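Local coordinates for FAD-dependent oxidoreductase (Actinomadura kijaniata, PDB 3M9V), which probably acts as a flavin-dependent oxidoreductase of the acyl-CoA dehydrogenase family on a dTDP-linked sugar during biosynthesis of D-kijanose, at residues Ala139-Thr153 against Arg168-Val182. Residues are numbered along the deposited sequence; the frame is centred on the assembly and turned at random.
Sequences AVVCSGIKDHHTAVT and RKTLVSMAPVGTHFV
Asp147 OD1 is gripped from opposite faces of its carboxylate plane, by Lys169 NZ in a salt bridge of 2.6 Å and by Thr153 OG1, which donates to it at 2.8 Å. Lys169 NZ also donates to Ile145 O at 2.9 Å, standing well above that carbonyl plane. The lysine starts away from segment 139-153, but bends at chi2 (-71°) and then runs extended, which carries its amine back to both acceptors. A methionine in its place would probably leave the Asp147 carboxylate without its countercharge and Ile145 O without this donor.

Next along, the Arg168 guanidinium lies flat on one face of the His148 ring, centres 3.9 Å apart and planes 26° apart. Asp226 fixes both groups, through a salt bridge to Arg168 NH1 and a hydrogen bond from His148 ND1. Antiparallel pairing here rests on Thr170 N to Lys146 O (2.8 Å) and His148 N to Arg168 O.

At the other end the pairing is parallel: Cys142 N donates to His180 O at 3.0 Å, and Val182 N returns a bond to Cys142 O. Cys142 CB packs 3.5 Å from Phe181 CD1, its sulfur oblique to the ring. Water 1 joins Ser143 N to Ser173 O, just past strand 163-172, and water 2 joins Ile145 N to Thr170 O.

Strand 141-147 thus lies between strands 163-172 (antiparallel) and 180-187 (parallel) in the middle-domain beta-sheet. Ile145 and Ser173 are FMN-binding residues, although no FMN is bound to this chain here; helix 96-118 covers Val141, Ser143 and Val182, and strand 225-234 flanks Lys169 and Phe181.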
loop_
_atom_site.group_PDB
_atom_site.type_symbol
_atom_site.label_atom_id
_atom_site.label_comp_id
_atom_site.label_asym_id
_atom_site.label_seq_id
_atom_site.Cartn_x
_atom_site.Cartn_y
_atom_site.Cartn_z
ATOM N N ALA A 139 -30.723 -6.089 -33.819
ATOM C CA ALA A 139 -30.424 -7.063 -32.782
ATOM C C ALA A 139 -29.537 -6.449 -31.701
ATOM O O ALA A 139 -28.435 -5.978 -32.003
ATOM C CB ALA A 139 -29.785 -8.309 -33.368
ATOM N N VAL A 140 -30.011 -6.451 -30.458
ATOM C CA VAL A 140 -29.231 -5.948 -29.314
ATOM C C VAL A 140 -29.081 -7.146 -28.373
ATOM O O VAL A 140 -30.072 -7.643 -27.833
ATOM C CB VAL A 140 -29.903 -4.722 -28.641
ATOM C CG1 VAL A 140 -29.227 -4.268 -27.331
ATOM C CG2 VAL A 140 -29.981 -3.565 -29.637
ATOM N N VAL A 141 -27.853 -7.643 -28.246
ATOM C CA VAL A 141 -27.603 -8.965 -27.687
ATOM C C VAL A 141 -27.017 -8.949 -26.270
ATOM O O VAL A 141 -25.875 -8.528 -26.053
ATOM C CB VAL A 141 -26.714 -9.826 -28.635
ATOM C CG1 VAL A 141 -26.694 -11.275 -28.162
ATOM C CG2 VAL A 141 -27.252 -9.829 -30.058
ATOM N N CYS A 142 -27.814 -9.396 -25.304
ATOM C CA CYS A 142 -27.447 -9.426 -23.891
ATOM C C CYS A 142 -27.056 -10.844 -23.521
ATOM O O CYS A 142 -27.411 -11.781 -24.247
ATOM C CB CYS A 142 -28.643 -9.027 -23.031
ATOM S SG CYS A 142 -29.127 -7.345 -23.344
ATOM N N SER A 143 -26.336 -10.994 -22.413
ATOM C CA SER A 143 -25.812 -12.303 -22.000
ATOM C C SER A 143 -26.337 -12.562 -20.608
ATOM O O SER A 143 -26.145 -11.730 -19.731
ATOM C CB SER A 143 -24.281 -12.316 -21.946
ATOM O OG SER A 143 -23.741 -12.181 -23.254
ATOM N N GLY A 144 -27.054 -13.662 -20.407
ATOM C CA GLY A 144 -27.634 -13.943 -19.097
ATOM C C GLY A 144 -26.792 -15.116 -18.625
ATOM O O GLY A 144 -26.964 -16.260 -19.068
ATOM N N ILE A 145 -25.858 -14.821 -17.728
ATOM C CA ILE A 145 -24.832 -15.783 -17.348
ATOM C C ILE A 145 -25.096 -16.362 -15.964
ATOM O O ILE A 145 -25.175 -17.572 -15.791
ATOM C CB ILE A 145 -23.433 -15.140 -17.399
ATOM C CG1 ILE A 145 -23.174 -14.672 -18.832
ATOM C CG2 ILE A 145 -22.393 -16.145 -16.902
ATOM C CD1 ILE A 145 -21.983 -13.741 -18.937
ATOM N N LYS A 146 -25.295 -15.504 -14.975
ATOM C CA LYS A 146 -25.324 -15.972 -13.597
ATOM C C LYS A 146 -26.729 -16.216 -13.066
ATOM O O LYS A 146 -27.580 -15.317 -13.095
ATOM C CB LYS A 146 -24.614 -14.971 -12.677
ATOM C CG LYS A 146 -24.769 -15.327 -11.187
ATOM C CD LYS A 146 -23.528 -14.978 -10.390
ATOM C CE LYS A 146 -23.836 -14.777 -8.910
ATOM N NZ LYS A 146 -23.525 -13.343 -8.645
ATOM N N ASP A 147 -26.941 -17.439 -12.590
ATOM C CA ASP A 147 -28.206 -17.808 -11.985
ATOM C C ASP A 147 -28.496 -16.969 -10.757
ATOM O O ASP A 147 -27.608 -16.761 -9.943
ATOM C CB ASP A 147 -28.201 -19.285 -11.601
ATOM C CG ASP A 147 -28.604 -20.167 -12.752
ATOM O OD1 ASP A 147 -29.076 -19.638 -13.780
ATOM O OD2 ASP A 147 -28.414 -21.392 -12.635
ATOM N N HIS A 148 -29.722 -16.475 -10.637
ATOM C CA HIS A 148 -30.229 -15.953 -9.375
ATOM C C HIS A 148 -30.245 -17.035 -8.284
ATOM O O HIS A 148 -30.348 -18.223 -8.581
ATOM C CB HIS A 148 -31.650 -15.449 -9.612
ATOM C CG HIS A 148 -32.270 -14.805 -8.412
ATOM N ND1 HIS A 148 -32.308 -13.437 -8.240
ATOM C CD2 HIS A 148 -32.863 -15.341 -7.318
ATOM C CE1 HIS A 148 -32.914 -13.157 -7.099
ATOM N NE2 HIS A 148 -33.263 -14.295 -6.524
ATOM N N HIS A 149 -30.168 -16.677 -7.004
ATOM C CA HIS A 149 -29.950 -17.722 -5.993
ATOM C C HIS A 149 -31.139 -18.673 -5.815
ATOM O O HIS A 149 -30.972 -19.853 -5.502
ATOM C CB HIS A 149 -29.443 -17.134 -4.670
ATOM C CG HIS A 149 -30.458 -16.314 -3.938
ATOM N ND1 HIS A 149 -31.426 -16.874 -3.132
ATOM C CD2 HIS A 149 -30.670 -14.975 -3.909
ATOM C CE1 HIS A 149 -32.184 -15.916 -2.626
ATOM N NE2 HIS A 149 -31.745 -14.755 -3.080
ATOM N N THR A 150 -32.349 -18.185 -6.066
ATOM C CA THR A 150 -33.541 -19.032 -6.012
ATOM C C THR A 150 -33.742 -20.056 -7.135
ATOM O O THR A 150 -34.735 -20.784 -7.089
ATOM C CB THR A 150 -34.845 -18.206 -6.019
ATOM O OG1 THR A 150 -35.085 -17.713 -7.345
ATOM C CG2 THR A 150 -34.808 -17.051 -5.019
ATOM N N ALA A 151 -32.848 -20.147 -8.117
ATOM C CA ALA A 151 -33.157 -20.853 -9.363
ATOM C C ALA A 151 -31.946 -21.466 -10.042
ATOM O O ALA A 151 -30.871 -20.877 -10.036
ATOM C CB ALA A 151 -33.830 -19.918 -10.362
ATOM N N VAL A 152 -32.112 -22.629 -10.661
ATOM C CA VAL A 152 -31.096 -23.144 -11.569
ATOM C C VAL A 152 -31.645 -23.239 -12.997
ATOM O O VAL A 152 -32.558 -24.021 -13.275
ATOM C CB VAL A 152 -30.540 -24.488 -11.088
ATOM C CG1 VAL A 152 -31.682 -25.339 -10.548
ATOM C CG2 VAL A 152 -29.771 -25.194 -12.191
ATOM N N THR A 153 -31.095 -22.445 -13.914
ATOM C CA THR A 153 -31.776 -22.226 -15.183
ATOM C C THR A 153 -31.597 -23.484 -16.026
ATOM O O THR A 153 -30.472 -23.858 -16.357
ATOM C CB THR A 153 -31.206 -20.995 -15.909
ATOM O OG1 THR A 153 -31.515 -19.829 -15.141
ATOM C CG2 THR A 153 -31.810 -20.855 -17.308
ATOM N N ARG A 168 -33.939 -18.011 -13.936
ATOM C CA ARG A 168 -33.818 -16.578 -13.736
ATOM C C ARG A 168 -32.336 -16.248 -13.731
ATOM O O ARG A 168 -31.548 -16.951 -13.095
ATOM C CB ARG A 168 -34.555 -16.111 -12.486
ATOM C CG ARG A 168 -33.708 -15.254 -11.597
ATOM C CD ARG A 168 -34.284 -13.881 -11.383
ATOM N NE ARG A 168 -35.318 -13.822 -10.362
ATOM C CZ ARG A 168 -35.613 -12.744 -9.635
ATOM N NH1 ARG A 168 -34.928 -11.617 -9.733
ATOM N NH2 ARG A 168 -36.604 -12.789 -8.765
ATOM N N LYS A 169 -31.948 -15.223 -14.488
ATOM C CA LYS A 169 -30.534 -14.840 -14.479
ATOM C C LYS A 169 -30.445 -13.434 -13.893
ATOM O O LYS A 169 -31.383 -12.639 -13.953
ATOM C CB LYS A 169 -29.933 -14.842 -15.888
ATOM C CG LYS A 169 -29.836 -16.219 -16.524
ATOM C CD LYS A 169 -28.747 -17.072 -15.861
ATOM C CE LYS A 169 -28.415 -18.321 -16.673
ATOM N NZ LYS A 169 -27.554 -19.233 -15.845
ATOM N N THR A 170 -29.296 -13.127 -13.310
ATOM C CA THR A 170 -29.160 -11.875 -12.597
ATOM C C THR A 170 -28.065 -11.034 -13.239
ATOM O O THR A 170 -27.241 -11.563 -13.984
ATOM C CB THR A 170 -28.897 -12.154 -11.112
ATOM O OG1 THR A 170 -29.022 -10.910 -10.415
ATOM C CG2 THR A 170 -27.556 -12.825 -10.900
ATOM N N LEU A 171 -28.073 -9.727 -12.989
ATOM C CA LEU A 171 -26.984 -8.854 -13.408
ATOM C C LEU A 171 -26.840 -8.856 -14.920
ATOM O O LEU A 171 -25.732 -8.981 -15.450
ATOM C CB LEU A 171 -25.661 -9.157 -12.687
ATOM C CG LEU A 171 -25.677 -9.037 -11.158
ATOM C CD1 LEU A 171 -24.287 -9.320 -10.551
ATOM C CD2 LEU A 171 -26.208 -7.707 -10.620
ATOM N N VAL A 172 -27.953 -8.691 -15.627
ATOM C CA VAL A 172 -27.878 -8.768 -17.092
ATOM C C VAL A 172 -27.822 -7.356 -17.652
ATOM O O VAL A 172 -28.870 -6.739 -17.871
ATOM C CB VAL A 172 -29.121 -9.472 -17.675
ATOM C CG1 VAL A 172 -28.959 -9.600 -19.195
ATOM C CG2 VAL A 172 -29.273 -10.878 -17.029
ATOM N N SER A 173 -26.623 -6.831 -17.893
ATOM C CA SER A 173 -26.504 -5.445 -18.351
ATOM C C SER A 173 -27.103 -5.210 -19.744
ATOM O O SER A 173 -27.059 -6.118 -20.579
ATOM C CB SER A 173 -25.017 -5.046 -18.394
ATOM O OG SER A 173 -24.463 -5.168 -17.093
ATOM N N MET A 174 -27.602 -4.002 -19.997
ATOM C CA MET A 174 -28.180 -3.657 -21.297
ATOM C C MET A 174 -29.559 -4.290 -21.524
ATOM O O MET A 174 -30.192 -4.059 -22.562
ATOM C CB MET A 174 -27.235 -4.002 -22.466
ATOM C CG MET A 174 -27.565 -3.194 -23.741
ATOM S SD MET A 174 -26.358 -3.331 -25.064
ATOM C CE MET A 174 -26.137 -5.102 -25.203
ATOM N N ALA A 175 -30.018 -5.105 -20.575
ATOM C CA ALA A 175 -31.291 -5.807 -20.753
ATOM C C ALA A 175 -32.469 -4.916 -21.173
ATOM O O ALA A 175 -33.349 -5.312 -21.931
ATOM C CB ALA A 175 -31.642 -6.665 -19.530
ATOM N N PRO A 176 -32.499 -3.666 -20.700
ATOM C CA PRO A 176 -33.669 -2.870 -21.061
ATOM C C PRO A 176 -33.891 -2.668 -22.562
ATOM O O PRO A 176 -35.039 -2.479 -22.973
ATOM C CB PRO A 176 -33.402 -1.547 -20.341
ATOM C CG PRO A 176 -32.694 -2.027 -19.073
ATOM C CD PRO A 176 -31.724 -3.055 -19.603
ATOM N N VAL A 177 -32.845 -2.705 -23.381
ATOM C CA VAL A 177 -33.052 -2.519 -24.817
ATOM C C VAL A 177 -32.751 -3.831 -25.535
ATOM O O VAL A 177 -32.666 -3.868 -26.759
ATOM C CB VAL A 177 -32.230 -1.321 -25.403
ATOM C CG1 VAL A 177 -32.652 0.005 -24.760
ATOM C CG2 VAL A 177 -30.728 -1.472 -25.156
ATOM N N GLY A 178 -32.604 -4.918 -24.785
ATOM C CA GLY A 178 -32.112 -6.155 -25.387
ATOM C C GLY A 178 -33.230 -6.757 -26.234
ATOM O O GLY A 178 -34.389 -6.668 -25.850
ATOM N N THR A 179 -32.899 -7.347 -27.377
ATOM C CA THR A 179 -33.893 -7.961 -28.246
ATOM C C THR A 179 -33.604 -9.453 -28.219
ATOM O O THR A 179 -34.505 -10.271 -28.428
ATOM C CB THR A 179 -33.749 -7.496 -29.714
ATOM O OG1 THR A 179 -32.413 -7.770 -30.185
ATOM C CG2 THR A 179 -34.073 -6.010 -29.799
ATOM N N HIS A 180 -32.341 -9.813 -27.989
ATOM C CA HIS A 180 -31.966 -11.224 -27.987
ATOM C C HIS A 180 -31.094 -11.495 -26.769
ATOM O O HIS A 180 -30.232 -10.662 -26.472
ATOM C CB HIS A 180 -31.080 -11.555 -29.177
ATOM C CG HIS A 180 -31.751 -11.493 -30.514
ATOM N ND1 HIS A 180 -32.174 -10.312 -31.088
ATOM C CD2 HIS A 180 -31.993 -12.469 -31.423
ATOM C CE1 HIS A 180 -32.687 -10.575 -32.277
ATOM N NE2 HIS A 180 -32.581 -11.873 -32.510
ATOM N N PHE A 181 -31.270 -12.638 -26.113
ATOM C CA PHE A 181 -30.596 -12.907 -24.840
ATOM C C PHE A 181 -29.954 -14.282 -24.952
ATOM O O PHE A 181 -30.660 -15.300 -25.099
ATOM C CB PHE A 181 -31.602 -12.870 -23.685
ATOM C CG PHE A 181 -32.204 -11.520 -23.459
ATOM C CD1 PHE A 181 -31.720 -10.687 -22.457
ATOM C CD2 PHE A 181 -33.195 -11.042 -24.303
ATOM C CE1 PHE A 181 -32.261 -9.418 -22.264
ATOM C CE2 PHE A 181 -33.733 -9.775 -24.140
ATOM C CZ PHE A 181 -33.264 -8.967 -23.117
ATOM N N VAL A 182 -28.623 -14.314 -24.937
ATOM C CA VAL A 182 -27.910 -15.590 -24.916
ATOM C C VAL A 182 -27.787 -16.051 -23.467
ATOM O O VAL A 182 -27.294 -15.296 -22.629
ATOM C CB VAL A 182 -26.514 -15.446 -25.539
ATOM C CG1 VAL A 182 -25.762 -16.773 -25.542
ATOM C CG2 VAL A 182 -26.631 -14.953 -26.950
HETATM O O HOH W 1 -25.671 -8.366 -21.122
HETATM O O HOH W 2 -25.618 -12.735 -15.977
#